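Local coordinates for putative signal recognition particle protein (PDB 5CK4) that binds GTP and GDP as an Arf-like GTPase, the beta subunit of the signal recognition particle receptor involved in protein translocation, at residues A305-W308 with W309-I312. Sequence-based numbering, arbitrary orientation.
Sequences AERW and WRWI
Trp-309 carries CG anti to its own carbonyl carbon (chi1 -54°), which turns the indole back toward the preceding turn, where the bent chain of Glu-306 meets it. A bend at chi2 brings the Glu-306 carboxylate to the edge of the Trp-309 ring, with OE2 3.8 Å from Trp-309 CD1. The two planes are steeply inclined, 72° apart. A water completes the link: it accepts from Trp-309 NE1 at 2.8 Å and donates to Glu-306 OE2 at 3.2 Å. Ala-305 O lies over one face of the indole, near its rim, 3.4 Å from Trp-309 CD1. Ala-305 O also accepts the hydrogen bond from Trp-309 N, at 3.2 Å. With an alanine at Trp-309, the water is likely to lose its indole partner and a gap to open beside Phe-39 and Leu-35. On the outer side, Arg-310 folds back so that Arg-310 NH1 comes 3.6 Å from Arg-307 CA. Arg-310 NH2 is 4.4 Å from Glu-306 OE1, too far for a salt bridge, and the oxygen sits well off the guanidinium plane. Trp-308 faces inward, where NE1 donates to Met-294 O and the ring packs near Asn-219, a residue of the GDP site. The backbone N-H groups of Trp-309 to Ile-312 each bond the carbonyl four residues back, the pattern of an alpha-helix. This C-terminal helix packs on the central sheet of a P-loop GTPase fold, beside helix 32-40.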
loop_
_atom_site.group_PDB
_atom_site.type_symbol
_atom_site.label_atom_id
_atom_site.label_comp_id
_atom_site.label_asym_id
_atom_site.label_seq_id
_atom_site.Cartn_x
_atom_site.Cartn_y
_atom_site.Cartn_z
ATOM N N ALA A 305 4.714 4.768 -14.926
ATOM C CA ALA A 305 4.990 4.406 -13.535
ATOM C C ALA A 305 6.003 5.325 -12.846
ATOM O O ALA A 305 6.250 5.183 -11.653
ATOM C CB ALA A 305 5.466 2.955 -13.457
ATOM N N GLU A 306 6.587 6.262 -13.589
ATOM C CA GLU A 306 7.649 7.103 -13.037
ATOM C C GLU A 306 7.234 7.990 -11.857
ATOM O O GLU A 306 8.025 8.204 -10.932
ATOM C CB GLU A 306 8.314 7.938 -14.136
ATOM C CG GLU A 306 9.324 7.151 -14.958
ATOM C CD GLU A 306 10.535 6.700 -14.146
ATOM O OE1 GLU A 306 10.871 7.356 -13.135
ATOM O OE2 GLU A 306 11.157 5.683 -14.523
ATOM N N ARG A 307 6.015 8.514 -11.889
ATOM C CA ARG A 307 5.537 9.331 -10.775
ATOM C C ARG A 307 5.459 8.514 -9.484
ATOM O O ARG A 307 5.719 9.040 -8.399
ATOM C CB ARG A 307 4.175 9.962 -11.073
ATOM C CG ARG A 307 4.203 11.039 -12.146
ATOM C CD ARG A 307 3.127 12.086 -11.887
ATOM N NE ARG A 307 3.327 12.751 -10.599
ATOM C CZ ARG A 307 2.380 12.909 -9.676
ATOM N NH1 ARG A 307 1.149 12.455 -9.891
ATOM N NH2 ARG A 307 2.666 13.525 -8.537
ATOM N N TRP A 308 5.096 7.237 -9.602
ATOM C CA TRP A 308 5.083 6.347 -8.444
ATOM C C TRP A 308 6.495 6.213 -7.879
ATOM O O TRP A 308 6.693 6.341 -6.675
ATOM C CB TRP A 308 4.567 4.953 -8.813
ATOM C CG TRP A 308 3.108 4.831 -9.124
ATOM C CD1 TRP A 308 2.096 5.643 -8.711
ATOM C CD2 TRP A 308 2.497 3.795 -9.910
ATOM N NE1 TRP A 308 0.894 5.189 -9.202
ATOM C CE2 TRP A 308 1.116 4.056 -9.942
ATOM C CE3 TRP A 308 2.995 2.688 -10.609
ATOM C CZ2 TRP A 308 0.216 3.232 -10.618
ATOM C CZ3 TRP A 308 2.102 1.873 -11.286
ATOM C CH2 TRP A 308 0.727 2.150 -11.288
ATOM N N TRP A 309 7.477 5.955 -8.748
ATOM C CA TRP A 309 8.860 5.781 -8.300
ATOM C C TRP A 309 9.414 7.046 -7.651
ATOM O O TRP A 309 10.214 6.975 -6.719
ATOM C CB TRP A 309 9.798 5.380 -9.453
ATOM C CG TRP A 309 9.400 4.154 -10.257
ATOM C CD1 TRP A 309 9.470 4.023 -11.612
ATOM C CD2 TRP A 309 8.891 2.900 -9.761
ATOM N NE1 TRP A 309 9.037 2.777 -11.995
ATOM C CE2 TRP A 309 8.672 2.069 -10.881
ATOM C CE3 TRP A 309 8.596 2.403 -8.488
ATOM C CZ2 TRP A 309 8.170 0.773 -10.764
ATOM C CZ3 TRP A 309 8.095 1.117 -8.376
ATOM C CH2 TRP A 309 7.895 0.316 -9.506
ATOM N N ARG A 310 9.003 8.200 -8.163
ATOM C CA ARG A 310 9.470 9.481 -7.640
ATOM C C ARG A 310 8.934 9.725 -6.230
ATOM O O ARG A 310 9.666 10.158 -5.341
ATOM C CB ARG A 310 9.026 10.612 -8.565
ATOM C CG ARG A 310 9.525 11.990 -8.184
ATOM C CD ARG A 310 9.288 12.977 -9.325
ATOM N NE ARG A 310 9.953 12.560 -10.565
ATOM C CZ ARG A 310 9.336 12.008 -11.609
ATOM N NH1 ARG A 310 8.027 11.800 -11.578
ATOM N NH2 ARG A 310 10.029 11.662 -12.689
ATOM N N TRP A 311 7.649 9.435 -6.041
ATOM C CA TRP A 311 6.988 9.638 -4.754
ATOM C C TRP A 311 7.674 8.822 -3.656
ATOM O O TRP A 311 7.975 9.339 -2.574
ATOM C CB TRP A 311 5.507 9.262 -4.872
ATOM C CG TRP A 311 4.646 9.662 -3.709
ATOM C CD1 TRP A 311 3.936 10.822 -3.573
ATOM C CD2 TRP A 311 4.392 8.894 -2.524
ATOM N NE1 TRP A 311 3.257 10.823 -2.376
ATOM C CE2 TRP A 311 3.523 9.651 -1.713
ATOM C CE3 TRP A 311 4.825 7.647 -2.066
ATOM C CZ2 TRP A 311 3.073 9.196 -0.479
ATOM C CZ3 TRP A 311 4.373 7.197 -0.834
ATOM C CH2 TRP A 311 3.509 7.970 -0.059
ATOM N N ILE A 312 7.937 7.550 -3.952
ATOM C CA ILE A 312 8.620 6.657 -3.015
ATOM C C ILE A 312 10.060 7.084 -2.773
ATOM O O ILE A 312 10.524 7.148 -1.628
ATOM C CB ILE A 312 8.605 5.198 -3.523
ATOM C CG1 ILE A 312 7.168 4.668 -3.586
ATOM C CG2 ILE A 312 9.469 4.311 -2.637
ATOM C CD1 ILE A 312 6.525 4.423 -2.238
HETATM O O HOH W 1 9.346 3.048 -14.772
#